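Local coordinates for packaging protein UL32 (PDB 6XF9) that probably takes part in herpesviral genome cleavage and packaging, forming a pentameric ring of subunits that each bind zinc, at residues D[297-302]-D[371-376]; D[84-89]-D[301-306]; D[284-287]-D[293-296]. All coordinates share one frame; numbering follows the deposited sequence.

Contact 1. Residues D[297-302]-D[371-376]. With ZN (zinc ion), chain P.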
ATOM      1  N   LEU D 297     -10.559  20.916  35.385  1.00 56.73           N
ATOM      2  CA  LEU D 297     -11.137  21.851  36.349  1.00 55.86           C
ATOM      3  C   LEU D 297     -11.118  23.272  35.834  1.00 54.06           C
ATOM      4  O   LEU D 297     -12.029  24.041  36.141  1.00 53.25           O
ATOM      5  CB  LEU D 297     -10.385  21.812  37.671  1.00 56.90           C
ATOM      6  CG  LEU D 297     -10.896  20.818  38.691  1.00 57.93           C
ATOM      7  CD1 LEU D 297      -9.854  20.699  39.795  1.00 58.78           C
ATOM      8  CD2 LEU D 297     -12.209  21.327  39.227  1.00 57.06           C
ATOM      9  N   LEU D 298     -10.106  23.631  35.038  1.00 43.91           N
ATOM     10  CA  LEU D 298     -10.035  24.979  34.502  1.00 42.33           C
ATOM     11  C   LEU D 298     -11.116  25.237  33.466  1.00 40.52           C
ATOM     12  O   LEU D 298     -11.485  26.394  33.235  1.00 39.52           O
ATOM     13  CB  LEU D 298      -8.648  25.236  33.917  1.00 42.89           C
ATOM     14  CG  LEU D 298      -7.505  24.921  34.884  1.00 44.89           C
ATOM     15  CD1 LEU D 298      -6.165  25.079  34.220  1.00 45.63           C
ATOM     16  CD2 LEU D 298      -7.610  25.865  36.048  1.00 45.30           C
ATOM     17  N   CYS D 299     -11.600  24.199  32.788  1.00 45.96           N
ATOM     18  CA  CYS D 299     -12.750  24.392  31.912  1.00 44.22           C
ATOM     19  C   CYS D 299     -14.022  24.612  32.712  1.00 44.54           C
ATOM     20  O   CYS D 299     -14.915  25.331  32.257  1.00 43.24           O
ATOM     21  CB  CYS D 299     -12.926  23.199  30.966  1.00 44.37           C
ATOM     22  SG  CYS D 299     -11.765  23.148  29.555  1.00 43.15           S
ATOM     23  N   GLU D 300     -14.155  23.963  33.872  1.00 55.26           N
ATOM     24  CA  GLU D 300     -15.270  24.287  34.755  1.00 55.30           C
ATOM     25  C   GLU D 300     -15.209  25.758  35.139  1.00 54.19           C
ATOM     26  O   GLU D 300     -16.212  26.473  35.062  1.00 53.49           O
ATOM     27  CB  GLU D 300     -15.229  23.411  36.009  1.00 57.21           C
ATOM     28  CG  GLU D 300     -15.163  21.922  35.726  1.00 59.07           C
ATOM     29  CD  GLU D 300     -16.318  21.414  34.907  1.00 59.30           C
ATOM     30  OE1 GLU D 300     -17.436  21.896  35.129  1.00 58.66           O
ATOM     31  OE2 GLU D 300     -16.105  20.564  34.008  1.00 60.25           O
ATOM     32  N   CYS D 301     -14.014  26.248  35.476  1.00 56.67           N
ATOM     33  CA  CYS D 301     -13.871  27.642  35.866  1.00 56.12           C
ATOM     34  C   CYS D 301     -14.279  28.577  34.750  1.00 54.69           C
ATOM     35  O   CYS D 301     -14.794  29.668  35.011  1.00 54.54           O
ATOM     36  CB  CYS D 301     -12.435  27.926  36.289  1.00 57.29           C
ATOM     37  SG  CYS D 301     -12.040  27.086  37.826  1.00 59.31           S
ATOM     38  N   LEU D 302     -13.992  28.208  33.503  1.00 51.21           N
ATOM     39  CA  LEU D 302     -14.386  29.060  32.387  1.00 49.75           C
ATOM     40  C   LEU D 302     -15.883  29.320  32.395  1.00 48.96           C
ATOM     41  O   LEU D 302     -16.325  30.423  32.065  1.00 48.54           O
ATOM     42  CB  LEU D 302     -13.957  28.442  31.059  1.00 48.97           C
ATOM     43  CG  LEU D 302     -12.447  28.423  30.799  1.00 49.66           C
ATOM     44  CD1 LEU D 302     -12.191  27.903  29.414  1.00 48.67           C
ATOM     45  CD2 LEU D 302     -11.849  29.809  30.926  1.00 50.22           C
ATOM     46  N   PRO D 371      -7.225  19.802  22.845  1.00 37.50           N
ATOM     47  CA  PRO D 371      -7.995  20.572  21.853  1.00 35.92           C
ATOM     48  C   PRO D 371      -9.409  20.912  22.312  1.00 35.70           C
ATOM     49  O   PRO D 371     -10.004  21.832  21.753  1.00 34.94           O
ATOM     50  CB  PRO D 371      -7.994  19.651  20.624  1.00 34.96           C
ATOM     51  CG  PRO D 371      -7.928  18.286  21.186  1.00 35.75           C
ATOM     52  CD  PRO D 371      -7.149  18.372  22.481  1.00 37.42           C
ATOM     53  N   LEU D 372     -10.010  20.152  23.234  1.00 41.23           N
ATOM     54  CA  LEU D 372     -11.315  20.549  23.773  1.00 41.47           C
ATOM     55  C   LEU D 372     -11.187  21.737  24.722  1.00 41.93           C
ATOM     56  O   LEU D 372     -12.121  22.546  24.832  1.00 41.53           O
ATOM     57  CB  LEU D 372     -12.002  19.384  24.491  1.00 43.00           C
ATOM     58  CG  LEU D 372     -13.364  19.755  25.096  1.00 43.68           C
ATOM     59  CD1 LEU D 372     -14.226  20.312  23.986  1.00 42.09           C
ATOM     60  CD2 LEU D 372     -14.069  18.584  25.792  1.00 45.77           C
ATOM     61  N   CYS D 373     -10.082  21.827  25.468  1.00 43.73           N
ATOM     62  CA  CYS D 373      -9.844  23.008  26.291  1.00 44.26           C
ATOM     63  C   CYS D 373      -9.679  24.250  25.430  1.00 43.19           C
ATOM     64  O   CYS D 373     -10.079  25.354  25.829  1.00 43.26           O
ATOM     65  CB  CYS D 373      -8.619  22.793  27.178  1.00 46.31           C
ATOM     66  SG  CYS D 373      -8.807  21.382  28.334  1.00 48.73           S
ATOM     67  N   ALA D 374      -9.010  24.108  24.282  1.00 44.26           N
ATOM     68  CA  ALA D 374      -8.805  25.232  23.369  1.00 43.42           C
ATOM     69  C   ALA D 374     -10.118  25.712  22.764  1.00 42.22           C
ATOM     70  O   ALA D 374     -10.315  26.917  22.562  1.00 42.33           O
ATOM     71  CB  ALA D 374      -7.826  24.827  22.267  1.00 43.35           C
ATOM     72  N   LEU D 375     -10.989  24.781  22.375  1.00 47.43           N
ATOM     73  CA  LEU D 375     -12.287  25.163  21.830  1.00 46.43           C
ATOM     74  C   LEU D 375     -13.093  25.907  22.885  1.00 46.88           C
ATOM     75  O   LEU D 375     -13.637  26.988  22.626  1.00 46.70           O
ATOM     76  CB  LEU D 375     -13.019  23.909  21.363  1.00 46.12           C
ATOM     77  CG  LEU D 375     -14.295  24.048  20.548  1.00 45.74           C
ATOM     78  CD1 LEU D 375     -13.964  24.639  19.216  1.00 45.16           C
ATOM     79  CD2 LEU D 375     -14.933  22.692  20.357  1.00 46.28           C
ATOM     80  N   ASN D 376     -13.094  25.378  24.116  1.00 41.55           N
ATOM     81  CA  ASN D 376     -13.825  25.971  25.234  1.00 41.89           C
ATOM     82  C   ASN D 376     -13.357  27.393  25.528  1.00 42.07           C
ATOM     83  O   ASN D 376     -14.178  28.282  25.763  1.00 41.95           O
ATOM     84  CB  ASN D 376     -13.648  25.095  26.464  1.00 43.27           C
ATOM     85  CG  ASN D 376     -14.599  23.956  26.500  1.00 43.83           C
ATOM     86  OD1 ASN D 376     -15.547  23.900  25.725  1.00 43.23           O
ATOM     87  ND2 ASN D 376     -14.377  23.038  27.425  1.00 45.64           N
TER
HETATM   88 ZN    ZN P 502      -9.582  22.587  30.130  1.00 47.64          ZN
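Two near-parallel helices share a zinc site of CxxC type, with three cysteines and one histidine: C299 lies on helix 297-304, C373 on helix 371-379, and C296 and H366 complete the four ligands. The short helical segments run 13° apart with their axes about 10.3 Å from each other, and the zinc ion is bound from both helices. It is held by C299 SG at 2.3 Å and by C373 SG also at 2.3 Å. The two sulfurs, C299 SG and C373 SG, stand 3.7 Å apart as neighbouring corners of the coordination shell.

One turn beyond C373, N376 has its CG anti to the carbonyl carbon (chi1 -83°), which brings its amide to the same sulfur that binds the metal. The bond from N376 ND2 to C299 SG is 3.4 Å long and almost straight at 175°, and the sulfur lies in the plane of the amide. N376 OD1 in turn accepts from the backbone N of H87, which fixes the flip of the group. L302, one turn after C299, packs CD1 on the backbone of N376, 4.1 Å from N376 C.

A thiolate that binds zinc and also accepts an N-H probably has its negative charge drawn toward both; the amide would then favour the ionised form of C299 and temper its donation to the metal.

Contact 2. Residues D[84-89]-D[301-306]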
ATOM      1  N   TYR D  84     -22.613  30.612  23.897  1.00 39.18           N
ATOM      2  CA  TYR D  84     -21.435  31.341  24.349  1.00 39.46           C
ATOM      3  C   TYR D  84     -20.885  30.767  25.647  1.00 39.42           C
ATOM      4  O   TYR D  84     -20.206  31.454  26.405  1.00 40.09           O
ATOM      5  CB  TYR D  84     -21.754  32.828  24.489  1.00 39.79           C
ATOM      6  CG  TYR D  84     -21.867  33.478  23.150  1.00 40.20           C
ATOM      7  CD1 TYR D  84     -23.040  33.440  22.449  1.00 40.46           C
ATOM      8  CD2 TYR D  84     -20.777  34.072  22.554  1.00 40.71           C
ATOM      9  CE1 TYR D  84     -23.129  34.015  21.183  1.00 41.20           C
ATOM     10  CE2 TYR D  84     -20.861  34.639  21.304  1.00 41.23           C
ATOM     11  CZ  TYR D  84     -22.034  34.596  20.632  1.00 41.51           C
ATOM     12  OH  TYR D  84     -22.128  35.154  19.388  1.00 42.65           O
ATOM     13  N   ALA D  85     -21.152  29.497  25.899  1.00 41.22           N
ATOM     14  CA  ALA D  85     -20.673  28.820  27.085  1.00 41.69           C
ATOM     15  C   ALA D  85     -19.802  27.622  26.702  1.00 41.74           C
ATOM     16  O   ALA D  85     -20.037  26.983  25.670  1.00 41.01           O
ATOM     17  CB  ALA D  85     -21.843  28.343  27.955  1.00 41.62           C
ATOM     18  N   PRO D  86     -18.782  27.304  27.500  1.00 41.67           N
ATOM     19  CA  PRO D  86     -17.962  26.127  27.213  1.00 41.49           C
ATOM     20  C   PRO D  86     -18.738  24.852  27.442  1.00 41.10           C
ATOM     21  O   PRO D  86     -19.838  24.839  27.984  1.00 41.19           O
ATOM     22  CB  PRO D  86     -16.803  26.238  28.202  1.00 43.18           C
ATOM     23  CG  PRO D  86     -17.342  27.096  29.315  1.00 44.36           C
ATOM     24  CD  PRO D  86     -18.285  28.060  28.667  1.00 43.13           C
ATOM     25  N   HIS D  87     -18.197  23.790  26.895  1.00 41.53           N
ATOM     26  CA  HIS D  87     -18.682  22.397  27.139  0.50 41.22           C
ATOM     27  C   HIS D  87     -18.071  21.711  28.496  1.00 42.97           C
ATOM     28  O   HIS D  87     -16.894  21.323  28.723  1.00 43.67           O
ATOM     29  CB  HIS D  87     -18.035  21.489  26.147  0.50 40.18           C
ATOM     30  CG  HIS D  87     -18.764  21.280  24.876  0.50 39.16           C
ATOM     31  ND1 HIS D  87     -18.479  22.002  23.738  0.50 39.05           N
ATOM     32  CD2 HIS D  87     -19.664  20.344  24.516  0.50 38.53           C
ATOM     33  CE1 HIS D  87     -19.225  21.564  22.747  0.50 38.54           C
ATOM     34  NE2 HIS D  87     -19.958  20.564  23.195  0.50 38.25           N
ATOM     35  N   CYS D  88     -18.915  21.648  29.478  1.00 45.35           N
ATOM     36  CA  CYS D  88     -18.381  21.127  30.732  1.00 47.53           C
ATOM     37  C   CYS D  88     -19.528  20.712  31.640  1.00 49.09           C
ATOM     38  O   CYS D  88     -20.696  20.726  31.236  1.00 48.09           O
ATOM     39  CB  CYS D  88     -17.463  22.151  31.388  1.00 49.02           C
ATOM     40  SG  CYS D  88     -18.183  23.770  31.522  1.00 48.94           S
ATOM     41  N   TRP D  89     -19.191  20.310  32.870  1.00 45.12           N
ATOM     42  CA  TRP D  89     -20.242  19.949  33.813  1.00 47.35           C
ATOM     43  C   TRP D  89     -21.077  21.171  34.191  1.00 47.32           C
ATOM     44  O   TRP D  89     -22.307  21.139  34.075  1.00 46.81           O
ATOM     45  CB  TRP D  89     -19.649  19.295  35.070  1.00 50.99           C
ATOM     46  CG  TRP D  89     -20.702  19.052  36.094  1.00 54.07           C
ATOM     47  CD1 TRP D  89     -21.553  18.002  36.161  1.00 55.29           C
ATOM     48  CD2 TRP D  89     -21.067  19.938  37.160  1.00 56.51           C
ATOM     49  NE1 TRP D  89     -22.413  18.157  37.227  1.00 58.82           N
ATOM     50  CE2 TRP D  89     -22.124  19.340  37.857  1.00 58.94           C
ATOM     51  CE3 TRP D  89     -20.584  21.169  37.602  1.00 56.55           C
ATOM     52  CZ2 TRP D  89     -22.711  19.935  38.958  1.00 60.21           C
ATOM     53  CZ3 TRP D  89     -21.168  21.755  38.703  1.00 58.01           C
ATOM     54  CH2 TRP D  89     -22.223  21.146  39.360  1.00 59.21           C
ATOM     55  N   CYS D 301     -14.014  26.248  35.476  1.00 56.67           N
ATOM     56  CA  CYS D 301     -13.871  27.642  35.866  1.00 56.12           C
ATOM     57  C   CYS D 301     -14.279  28.577  34.750  1.00 54.69           C
ATOM     58  O   CYS D 301     -14.794  29.668  35.011  1.00 54.54           O
ATOM     59  CB  CYS D 301     -12.435  27.926  36.289  1.00 57.29           C
ATOM     60  SG  CYS D 301     -12.040  27.086  37.826  1.00 59.31           S
ATOM     61  N   LEU D 302     -13.992  28.208  33.503  1.00 51.21           N
ATOM     62  CA  LEU D 302     -14.386  29.060  32.387  1.00 49.75           C
ATOM     63  C   LEU D 302     -15.883  29.320  32.395  1.00 48.96           C
ATOM     64  O   LEU D 302     -16.325  30.423  32.065  1.00 48.54           O
ATOM     65  CB  LEU D 302     -13.957  28.442  31.059  1.00 48.97           C
ATOM     66  CG  LEU D 302     -12.447  28.423  30.799  1.00 49.66           C
ATOM     67  CD1 LEU D 302     -12.191  27.903  29.414  1.00 48.67           C
ATOM     68  CD2 LEU D 302     -11.849  29.809  30.926  1.00 50.22           C
ATOM     69  N   ALA D 303     -16.676  28.330  32.778  1.00 44.97           N
ATOM     70  CA  ALA D 303     -18.123  28.482  32.803  1.00 44.70           C
ATOM     71  C   ALA D 303     -18.676  28.852  34.171  1.00 45.64           C
ATOM     72  O   ALA D 303     -19.820  29.311  34.261  1.00 45.35           O
ATOM     73  CB  ALA D 303     -18.797  27.183  32.357  1.00 45.23           C
ATOM     74  N   ALA D 304     -17.898  28.677  35.232  1.00 40.88           N
ATOM     75  CA  ALA D 304     -18.413  28.809  36.580  1.00 41.59           C
ATOM     76  C   ALA D 304     -18.007  30.109  37.258  1.00 41.77           C
ATOM     77  O   ALA D 304     -18.578  30.441  38.304  1.00 42.24           O
ATOM     78  CB  ALA D 304     -17.921  27.634  37.432  1.00 42.96           C
ATOM     79  N   HIS D 305     -17.083  30.874  36.678  1.00 46.74           N
ATOM     80  CA  HIS D 305     -16.539  32.005  37.381  1.00 47.41           C
ATOM     81  C   HIS D 305     -16.231  33.162  36.444  1.00 47.12           C
ATOM     82  O   HIS D 305     -15.639  32.956  35.373  1.00 46.76           O
ATOM     83  CB  HIS D 305     -15.268  31.612  38.122  1.00 48.70           C
ATOM     84  CG  HIS D 305     -14.839  32.614  39.146  1.00 49.66           C
ATOM     85  ND1 HIS D 305     -14.378  33.872  38.814  1.00 49.78           N
ATOM     86  CD2 HIS D 305     -14.788  32.537  40.496  1.00 50.48           C
ATOM     87  CE1 HIS D 305     -14.064  34.526  39.918  1.00 50.65           C
ATOM     88  NE2 HIS D 305     -14.296  33.737  40.950  1.00 51.11           N
ATOM     89  N   PRO D 306     -16.546  34.395  36.866  1.00 54.47           N
ATOM     90  CA  PRO D 306     -16.549  35.521  35.914  1.00 54.03           C
ATOM     91  C   PRO D 306     -15.185  35.946  35.424  1.00 54.77           C
ATOM     92  O   PRO D 306     -15.113  36.589  34.375  1.00 54.50           O
ATOM     93  CB  PRO D 306     -17.218  36.653  36.708  1.00 54.46           C
ATOM     94  CG  PRO D 306     -18.041  35.948  37.754  1.00 54.44           C
ATOM     95  CD  PRO D 306     -17.222  34.745  38.130  1.00 54.90           C
TER
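P86 turns its ring toward helix 297-304 and meets A303 with its CG corner, while C88 brings its sulfur to the same methyl from further along the loop. The alanine CB is thus touched by two groups of segment 84-89. P86 CG lies only 3.4 Å from A303 CB, tighter than usual for two carbons, and P86 CD follows at 3.8 Å from A303 CB. The ring therefore meets the methyl along its CG-CD side. The same P86 CG also rests 4.0 Å from L302 CB, so the corner of the proline touches the CB atoms of two successive residues.

C88 points its CB toward the helix, and its SG sits between the backbone N and the carbonyl carbon (chi1 50°), a rotation that carries C88 SG to 3.6 Å from A303 CB. No hydrogen bond joins the two segments; the contact is apolar and buried.

The loop in question links helix 71-83 to helix 89-106, with C88 at the N-cap position of the latter, and it packs against the last turn of helix 297-304. That helix carries the zinc ligand C299, and the side chain of L302 also touches the ligand H366, so the loop lies against the helix of the zinc site. S91 of helix 89-106 also touches A303, and P86 O accepts a hydrogen bond from the hydroxyl of S91. At the end of helix 297-304, the carbonyl of A303 accepts from W5 NE1. C301 O accepts two weak bonds, from A304 N at 3.3 Å and from H305 N at 3.1 Å, and H305 is the first residue to depart from helical geometry.

Contact 3. Residues D[284-287]-D[293-296]. With ZN (zinc ion), chain P.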
ATOM      1  N   LEU D 284     -17.867  11.560  29.820  1.00 42.29           N
ATOM      2  CA  LEU D 284     -18.671  10.469  30.372  1.00 44.92           C
ATOM      3  C   LEU D 284     -17.876   9.577  31.328  1.00 45.55           C
ATOM      4  O   LEU D 284     -18.088   8.360  31.380  1.00 46.77           O
ATOM      5  CB  LEU D 284     -19.297   9.634  29.252  1.00 45.54           C
ATOM      6  CG  LEU D 284     -20.235  10.489  28.401  1.00 45.25           C
ATOM      7  CD1 LEU D 284     -20.933   9.686  27.308  1.00 46.28           C
ATOM      8  CD2 LEU D 284     -21.236  11.146  29.316  1.00 46.76           C
ATOM      9  N   GLY D 285     -16.934  10.154  32.062  1.00 48.51           N
ATOM     10  CA  GLY D 285     -16.167   9.397  33.033  1.00 48.72           C
ATOM     11  C   GLY D 285     -15.044  10.253  33.573  1.00 47.54           C
ATOM     12  O   GLY D 285     -14.725  11.319  33.036  1.00 46.03           O
ATOM     13  N   LEU D 286     -14.466   9.822  34.671  1.00 58.33           N
ATOM     14  CA  LEU D 286     -13.340  10.483  35.246  1.00 57.59           C
ATOM     15  C   LEU D 286     -12.171   9.520  35.334  1.00 56.87           C
ATOM     16  O   LEU D 286     -12.144   8.689  36.162  1.00 57.30           O
ATOM     17  CB  LEU D 286     -13.705  10.992  36.617  1.00 58.03           C
ATOM     18  CG  LEU D 286     -12.627  11.673  37.379  1.00 57.34           C
ATOM     19  CD1 LEU D 286     -12.064  12.729  36.521  1.00 56.75           C
ATOM     20  CD2 LEU D 286     -13.182  12.347  38.559  1.00 57.64           C
ATOM     21  N   ARG D 287     -11.153   9.742  34.540  1.00 64.75           N
ATOM     22  CA  ARG D 287      -9.987   8.909  34.471  1.00 64.04           C
ATOM     23  C   ARG D 287      -8.767   9.732  34.677  1.00 63.55           C
ATOM     24  O   ARG D 287      -8.767  10.841  34.288  1.00 63.24           O
ATOM     25  CB  ARG D 287      -9.862   8.412  33.081  1.00 63.15           C
ATOM     26  CG  ARG D 287     -10.603   7.173  32.789  1.00 63.65           C
ATOM     27  CD  ARG D 287     -10.563   6.934  31.317  1.00 62.42           C
ATOM     28  NE  ARG D 287     -11.619   7.634  30.676  1.00 62.78           N
ATOM     29  CZ  ARG D 287     -12.857   7.207  30.654  1.00 63.91           C
ATOM     30  NH1 ARG D 287     -13.150   6.081  31.246  1.00 64.70           N
ATOM     31  NH2 ARG D 287     -13.781   7.904  30.046  1.00 63.85           N
ATOM     32  N   ALA D 293      -6.787  14.777  34.710  1.00 45.92           N
ATOM     33  CA  ALA D 293      -7.974  13.939  34.788  1.00 46.27           C
ATOM     34  C   ALA D 293      -8.857  14.251  33.590  1.00 45.71           C
ATOM     35  O   ALA D 293      -8.755  15.324  32.994  1.00 44.99           O
ATOM     36  CB  ALA D 293      -8.733  14.170  36.095  1.00 47.26           C
ATOM     37  N   SER D 294      -9.735  13.307  33.234  1.00 56.77           N
ATOM     38  CA  SER D 294     -10.585  13.542  32.070  1.00 55.75           C
ATOM     39  C   SER D 294     -11.586  14.656  32.287  1.00 56.35           C
ATOM     40  O   SER D 294     -12.167  15.127  31.303  1.00 55.48           O
ATOM     41  CB  SER D 294     -11.342  12.287  31.665  1.00 56.26           C
ATOM     42  OG  SER D 294     -12.070  11.778  32.750  1.00 58.11           O
ATOM     43  N   VAL D 295     -11.812  15.085  33.528  1.00 42.86           N
ATOM     44  CA  VAL D 295     -12.609  16.272  33.813  1.00 43.29           C
ATOM     45  C   VAL D 295     -11.646  17.416  34.098  1.00 42.61           C
ATOM     46  O   VAL D 295     -10.960  17.420  35.118  1.00 42.85           O
ATOM     47  CB  VAL D 295     -13.573  16.053  34.988  1.00 44.43           C
ATOM     48  CG1 VAL D 295     -14.304  17.345  35.311  1.00 43.54           C
ATOM     49  CG2 VAL D 295     -14.574  14.987  34.657  1.00 45.37           C
ATOM     50  N   CYS D 296     -11.588  18.402  33.218  1.00 47.87           N
ATOM     51  CA  CYS D 296     -10.669  19.509  33.407  1.00 46.23           C
ATOM     52  C   CYS D 296     -11.280  20.555  34.320  1.00 45.08           C
ATOM     53  O   CYS D 296     -12.403  21.017  34.082  1.00 43.93           O
ATOM     54  CB  CYS D 296     -10.319  20.123  32.069  1.00 43.79           C
ATOM     55  SG  CYS D 296      -9.366  21.628  32.234  1.00 42.44           S
TER
HETATM   56 ZN    ZN P 502      -9.582  22.587  30.130  1.00 47.64          ZN
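S294 holds its OG between its own backbone N and carbonyl carbon (chi1 55°), which aims the hydroxyl at the backbone of 285-287; in L286, CG stands anti to the backbone N (chi1 178°) and, with chi2 at 53°, CD1 is brought to A293 CB and V295 CG2. The hydroxyl both gives and receives. S294 OG donates to G285 O at 2.7 Å, approaching from above the carbonyl plane, and accepts the N-H of R287, with R287 N 2.9 Å from S294 OG. One oxygen thereby bridges two backbone groups that flank L286, and the buried hydroxyl is used in both roles.

A third bond runs between the main chains, from S294 N to R287 O at 2.9 Å. That same oxygen receives a CA-H contact from A293, whose CA is 3.2 Å from R287 O. Beside these polar links, L286 CD1 packs 3.7 Å from A293 CB and 3.9 Å from V295 CG2, giving the pairing an apolar side. R287 is also tied outward, its NE donating to N430 OD1.

The zinc ion is bound by C296 SG, which also caps a backbone N at the start of the following helix. The bonds close the base of a small antiparallel hairpin, strands 288-289 and 292-293, whose second strand runs on through S294 and V295 into C296, the first cysteine of the CxxC pair in a zinc site of three cysteines and one histidine.

How the contacts relate
Contacts 1 and 3 meet at one zinc ion: the hairpin base of contact 3 leads into C296, whose SG is 3.9 Å from C373 SG of contact 1, and the centres of contacts 1 and 3 are about 12 Å apart. Contact 2 uses the end of the same helix 297-304, with its centre about 7 Å from that of contact 1. There the loop 84-89 is tied to E300 of that helix, E300 OE2 lying 3.3 Å from W89 N in a probable hydrogen bond, and, through H87, to N376, a second-shell residue of the zinc site. Contacts 2 and 3 do not touch, their nearest atoms being about 6 Å apart, and contact 1 links them.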